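Local coordinates for cysteine protease S273R (African swine fever virus pig/Kenya/KEN-50/1950, PDB 6LJ9) that is a viral cysteine protease that probably matures the pp220 and pp62 polyproteins into core-shell proteins and probably cleaves host gasdermin D, at the interface of chains A and B. Residues are numbered along the deposited sequence; one frame, centred on the assembly and turned at random. Chains: chain A/B, Cysteine protease S273R.

Contact 1: the interface of chains A and B. Residues chain A 177, 246; chain B 106, 133, 151, 177.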
ATOM      1  N   ARG A 177       2.529  10.067  -4.615  1.00 15.32           N
ATOM      2  CA  ARG A 177       2.741   9.501  -3.292  1.00 16.11           C
ATOM      3  C   ARG A 177       3.638  10.420  -2.473  1.00 28.72           C
ATOM      4  O   ARG A 177       4.525  11.090  -3.008  1.00 27.70           O
ATOM      5  CB  ARG A 177       3.377   8.114  -3.397  1.00 18.87           C
ATOM      6  CG  ARG A 177       2.595   7.126  -4.248  1.00 21.70           C
ATOM      7  CD  ARG A 177       3.430   5.899  -4.595  1.00 23.48           C
ATOM      8  NE  ARG A 177       4.551   6.225  -5.475  1.00 17.43           N
ATOM      9  CZ  ARG A 177       5.329   5.320  -6.061  1.00 18.48           C
ATOM     10  NH1 ARG A 177       5.109   4.028  -5.867  1.00 19.71           N
ATOM     11  NH2 ARG A 177       6.327   5.707  -6.845  1.00 14.57           N
ATOM     12  N   ASN A 246       8.850   1.620  -6.184  1.00 22.50           N
ATOM     13  CA  ASN A 246       9.561   2.632  -5.401  1.00 39.57           C
ATOM     14  C   ASN A 246      11.055   2.683  -5.708  1.00 39.77           C
ATOM     15  O   ASN A 246      11.868   2.948  -4.819  1.00 47.17           O
ATOM     16  CB  ASN A 246       9.334   2.437  -3.898  1.00 28.91           C
ATOM     17  CG  ASN A 246       7.948   2.866  -3.456  1.00 38.36           C
ATOM     18  OD1 ASN A 246       7.133   2.042  -3.043  1.00 50.52           O
ATOM     19  ND2 ASN A 246       7.675   4.163  -3.541  1.00 48.44           N
TER
ATOM     20  N   LYS B 106       3.139  -1.583   4.244  1.00 28.22           N
ATOM     21  CA  LYS B 106       4.418  -0.886   4.167  1.00 23.30           C
ATOM     22  C   LYS B 106       4.609   0.078   5.332  1.00 26.75           C
ATOM     23  O   LYS B 106       5.370   1.044   5.219  1.00 30.41           O
ATOM     24  CB  LYS B 106       4.549  -0.145   2.834  1.00 24.48           C
ATOM     25  CG  LYS B 106       4.623  -1.057   1.618  1.00 35.98           C
ATOM     26  CD  LYS B 106       5.086  -0.298   0.382  1.00 48.31           C
ATOM     27  CE  LYS B 106       5.165  -1.209  -0.835  1.00 47.61           C
ATOM     28  NZ  LYS B 106       3.824  -1.700  -1.259  1.00 48.24           N
ATOM     29  N   TYR B 133      13.587   0.739   5.844  1.00 28.97           N
ATOM     30  CA  TYR B 133      13.234   0.895   4.439  1.00 22.76           C
ATOM     31  C   TYR B 133      13.608  -0.343   3.632  1.00 31.37           C
ATOM     32  O   TYR B 133      12.877  -0.739   2.717  1.00 26.90           O
ATOM     33  CB  TYR B 133      13.917   2.139   3.871  1.00 22.15           C
ATOM     34  CG  TYR B 133      13.469   2.513   2.478  1.00 25.29           C
ATOM     35  CD1 TYR B 133      12.377   3.350   2.281  1.00 15.71           C
ATOM     36  CD2 TYR B 133      14.141   2.037   1.360  1.00 27.47           C
ATOM     37  CE1 TYR B 133      11.967   3.696   1.008  1.00 26.37           C
ATOM     38  CE2 TYR B 133      13.737   2.378   0.087  1.00 28.57           C
ATOM     39  CZ  TYR B 133      12.651   3.207  -0.085  1.00 35.05           C
ATOM     40  OH  TYR B 133      12.254   3.543  -1.358  1.00 42.01           O
ATOM     41  N   ASN B 151       8.027   1.949   3.899  1.00 19.92           N
ATOM     42  CA  ASN B 151       8.307   3.332   3.529  1.00 27.40           C
ATOM     43  C   ASN B 151       7.560   4.329   4.406  1.00 25.35           C
ATOM     44  O   ASN B 151       7.530   5.523   4.089  1.00 25.14           O
ATOM     45  CB  ASN B 151       7.983   3.571   2.050  1.00 21.61           C
ATOM     46  CG  ASN B 151       6.575   3.143   1.674  1.00 28.32           C
ATOM     47  OD1 ASN B 151       5.726   2.917   2.535  1.00 30.20           O
ATOM     48  ND2 ASN B 151       6.322   3.038   0.374  1.00 31.71           N
ATOM     49  N   ARG B 177       7.641   7.823   1.262  1.00 16.12           N
ATOM     50  CA  ARG B 177       6.918   7.470   0.045  1.00 24.63           C
ATOM     51  C   ARG B 177       7.165   8.453  -1.091  1.00 25.67           C
ATOM     52  O   ARG B 177       7.228   8.047  -2.255  1.00 26.33           O
ATOM     53  CB  ARG B 177       5.414   7.391   0.328  1.00 23.06           C
ATOM     54  CG  ARG B 177       5.004   6.289   1.291  1.00 21.90           C
ATOM     55  CD  ARG B 177       3.565   6.473   1.746  1.00 14.17           C
ATOM     56  NE  ARG B 177       3.385   7.734   2.461  1.00 14.63           N
ATOM     57  CZ  ARG B 177       2.264   8.091   3.077  1.00 20.42           C
ATOM     58  NH1 ARG B 177       1.216   7.279   3.070  1.00 18.67           N
ATOM     59  NH2 ARG B 177       2.189   9.258   3.703  1.00 12.94           N
TER
HETATM   60  O   HOH W   1      13.531   1.033  -2.873  1.00 47.31           O

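Contact 2: the interface of chains A and B. Residues chain A 179-180, 213; chain B 180, 182, 243, 248-250.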
ATOM      1  N   ASP A 179       5.179  13.410  -0.078  1.00 57.14           N
ATOM      2  CA  ASP A 179       5.157  14.842   0.193  1.00 80.98           C
ATOM      3  C   ASP A 179       5.461  15.710  -1.018  1.00 75.76           C
ATOM      4  O   ASP A 179       5.012  16.860  -1.063  1.00 90.90           O
ATOM      5  CB  ASP A 179       6.155  15.184   1.304  1.00 95.41           C
ATOM      6  CG  ASP A 179       5.612  14.888   2.682  1.00109.48           C
ATOM      7  OD1 ASP A 179       4.377  14.931   2.854  1.00116.12           O
ATOM      8  OD2 ASP A 179       6.417  14.613   3.593  1.00113.53           O
ATOM      9  N   CYS A 180       6.213  15.208  -1.995  1.00 50.68           N
ATOM     10  CA  CYS A 180       6.543  15.977  -3.190  1.00 38.89           C
ATOM     11  C   CYS A 180       6.290  15.117  -4.417  1.00 46.57           C
ATOM     12  O   CYS A 180       6.839  14.016  -4.531  1.00 46.44           O
ATOM     13  CB  CYS A 180       7.993  16.465  -3.160  1.00 43.87           C
ATOM     14  SG  CYS A 180       8.267  17.855  -2.039  1.00 71.33           S
ATOM     15  N   HIS A 213       1.484  21.060  -2.546  1.00 39.48           N
ATOM     16  CA  HIS A 213       2.328  22.246  -2.471  1.00 43.87           C
ATOM     17  C   HIS A 213       3.484  22.189  -3.463  1.00 39.96           C
ATOM     18  O   HIS A 213       3.819  23.204  -4.084  1.00 53.26           O
ATOM     19  CB  HIS A 213       2.850  22.422  -1.043  1.00 40.09           C
ATOM     20  CG  HIS A 213       3.576  21.225  -0.510  1.00 42.76           C
ATOM     21  ND1 HIS A 213       4.934  21.050  -0.664  1.00 46.38           N
ATOM     22  CD2 HIS A 213       3.133  20.147   0.179  1.00 45.24           C
ATOM     23  CE1 HIS A 213       5.297  19.914  -0.094  1.00 48.13           C
ATOM     24  NE2 HIS A 213       4.223  19.347   0.424  1.00 45.04           N
TER
ATOM     25  N   CYS B 180      10.330  13.850  -1.585  1.00 29.95           N
ATOM     26  CA  CYS B 180      10.958  14.502  -0.441  1.00 28.84           C
ATOM     27  C   CYS B 180      10.493  13.784   0.818  1.00 34.60           C
ATOM     28  O   CYS B 180       9.331  13.913   1.218  1.00 38.85           O
ATOM     29  CB  CYS B 180      10.601  15.985  -0.383  1.00 33.63           C
ATOM     30  SG  CYS B 180      10.884  16.745   1.228  1.00 70.66           S
ATOM     31  N   SER B 182      10.169  13.081   4.778  1.00 26.54           N
ATOM     32  CA  SER B 182       9.975  13.997   5.891  1.00 19.80           C
ATOM     33  C   SER B 182       9.932  13.231   7.203  1.00 20.78           C
ATOM     34  O   SER B 182       9.321  12.161   7.293  1.00 24.25           O
ATOM     35  CB  SER B 182       8.687  14.811   5.721  1.00 37.24           C
ATOM     36  OG  SER B 182       7.560  13.962   5.592  1.00 43.14           O
ATOM     37  N   ARG B 243      -1.881  10.628   7.952  1.00 15.08           N
ATOM     38  CA  ARG B 243      -0.709  10.592   7.081  1.00 23.95           C
ATOM     39  C   ARG B 243      -0.640   9.280   6.311  1.00 21.50           C
ATOM     40  O   ARG B 243      -0.198   9.251   5.156  1.00 21.45           O
ATOM     41  CB  ARG B 243       0.567  10.798   7.898  1.00 16.45           C
ATOM     42  CG  ARG B 243       0.635  12.121   8.645  1.00 19.28           C
ATOM     43  CD  ARG B 243       0.895  13.296   7.718  1.00 19.10           C
ATOM     44  NE  ARG B 243       2.224  13.239   7.116  1.00 19.58           N
ATOM     45  CZ  ARG B 243       2.457  12.907   5.851  1.00 21.69           C
ATOM     46  NH1 ARG B 243       1.447  12.606   5.046  1.00 27.17           N
ATOM     47  NH2 ARG B 243       3.699  12.881   5.387  1.00 23.68           N
ATOM     48  N   SER B 248      -1.868  15.374   3.837  1.00 31.61           N
ATOM     49  CA  SER B 248      -0.600  16.078   3.969  1.00 29.87           C
ATOM     50  C   SER B 248      -0.462  16.697   5.355  1.00 28.89           C
ATOM     51  O   SER B 248      -1.449  17.055   6.004  1.00 34.40           O
ATOM     52  CB  SER B 248      -0.479  17.164   2.897  1.00 25.63           C
ATOM     53  OG  SER B 248       0.737  17.880   3.033  1.00 38.67           O
ATOM     54  N   TYR B 249       0.788  16.812   5.815  1.00 31.43           N
ATOM     55  CA  TYR B 249       1.052  17.453   7.099  1.00 31.19           C
ATOM     56  C   TYR B 249       0.679  18.929   7.088  1.00 28.34           C
ATOM     57  O   TYR B 249       0.443  19.506   8.156  1.00 33.41           O
ATOM     58  CB  TYR B 249       2.526  17.286   7.487  1.00 23.37           C
ATOM     59  CG  TYR B 249       3.517  17.804   6.460  1.00 30.27           C
ATOM     60  CD1 TYR B 249       3.703  19.169   6.264  1.00 32.04           C
ATOM     61  CD2 TYR B 249       4.279  16.928   5.704  1.00 30.42           C
ATOM     62  CE1 TYR B 249       4.608  19.642   5.336  1.00 35.01           C
ATOM     63  CE2 TYR B 249       5.189  17.393   4.773  1.00 35.66           C
ATOM     64  CZ  TYR B 249       5.348  18.750   4.593  1.00 42.16           C
ATOM     65  OH  TYR B 249       6.253  19.214   3.666  1.00 41.17           O
ATOM     66  N   THR B 250       0.631  19.548   5.904  1.00 28.84           N
ATOM     67  CA  THR B 250       0.242  20.949   5.796  1.00 36.66           C
ATOM     68  C   THR B 250      -1.179  21.195   6.284  1.00 35.60           C
ATOM     69  O   THR B 250      -1.492  22.320   6.687  1.00 36.78           O
ATOM     70  CB  THR B 250       0.370  21.425   4.345  1.00 32.19           C
ATOM     71  OG1 THR B 250      -0.662  20.821   3.553  1.00 50.99           O
ATOM     72  CG2 THR B 250       1.730  21.043   3.766  1.00 31.93           C
TER

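Contact 1: the interface of chains A and B
A:Asn246 reaches towards B:Tyr133, B:Asn151 and the backbone of B:Arg177, placing one loop residue of this Ulp1-like cysteine protease against several surface segments of the second copy. It buries 68 Å² here, more than any other residue of the patch. Its backbone is in the left-handed helical region, in the link that follows helix 232-244.

Towards B:Tyr133 the contact is tip to backbone. The phenol OH lies 3.5 Å from the carbonyl O of A:Asn246, too far for a direct hydrogen bond, and a water closes the gap, 3.2 Å from that same carbonyl O and 3.2 Å from the phenol OH. With CG anti to the backbone N (chi1 -172°), the ring of B:Tyr133 swings out from helix 129-134 and presents its hydroxyl end, which also rests 4.0 Å from CB of A:Asn246.

The carboxamide of A:Asn246 faces B:Asn151 instead. The two side chains cross at a right angle with their amide planes 90° apart, and ND2 of B:Asn151 stays 3.6 Å from OD1 of A:Asn246, a polar approach without a bond. B:Lys106 flanks this oxygen with its CE methylene, while the amine NZ points away.

On the opposite flank, B:Arg177 contributes its backbone. Its carbonyl O sits 4.1 Å from ND2 of A:Asn246 and 4.0 Å from CB of A:Arg177, and its guanidinium is directed away from A:Asn246. The two copies of Arg177 play unequal parts, with differing psi angles. A:Arg177 bends at chi3 and brings its own guanidinium back beneath A:Asn246, whose ND2 lies 3.4 Å above the guanidinium plane, towards the rim. That intrachain packing probably helps to steady the asparagine.

Contact 2: the interface of chains A and B
The two copies of Cys180 meet at the apolar centre, where SG of A:Cys180 rests 3.4 Å from CB of B:Cys180. The thiols point differently: SG is anti to the carbonyl carbon in chain A but anti to the backbone N in chain B (chi1 162°). The sulphurs stay 4.3 Å apart, SG of A:Cys180 to SG of B:Cys180, so no disulfide joins the chains.

To one side, A:His213 and B:Tyr249 cross at about a right angle, with the imidazole NE2 3.8 Å from the phenol OH. The imidazole CD2 also packs on the methyl CG2 of B:Thr250 at 4.0 Å.

A:Asp179 carries the polar rim but is poorly ordered, so its contacts hold only as modelled. Its carboxylate stands steeply to the ring of B:Tyr249, the planes 77° apart, with OD2 in the ring plane at the edge. OD1 forms a long salt bridge with NH2 of B:Arg243 at 3.3 Å, the guanidinium being brought there by bends at chi2 and chi3. The modelled approach of OD2 to the hydroxyl of B:Ser182 is too short to be trusted.

In the fold, A:Asp179, A:Cys180 and B:Cys180 belong to the turn leading into strand 181-186, and A:His213 to the loop before strand 215-220. Across from A:Asp179 and A:His213, B:Arg243 lies in the last turn of helix 232-244, which starts at the nucleophile B:Cys232, and B:Tyr249 opens helix 249-254.

Contact 1 and contact 2 are neighbouring parts of one interface, their centres about 13 Å apart. Both use the turn between strands 169-175 and 181-186 from each chain, and both draw on the segment after helix 232-244, from chain A in contact 1 and from chain B in contact 2. These elements thus pair unequally, in keeping with the absence of an exact two-fold. The centre of contact 2 is about 15 Å from B:Asn187 and that of contact 1 about 23 Å, so neither lies in the catalytic centre. The pairing may owe more to crystal packing than to a dimer in solution.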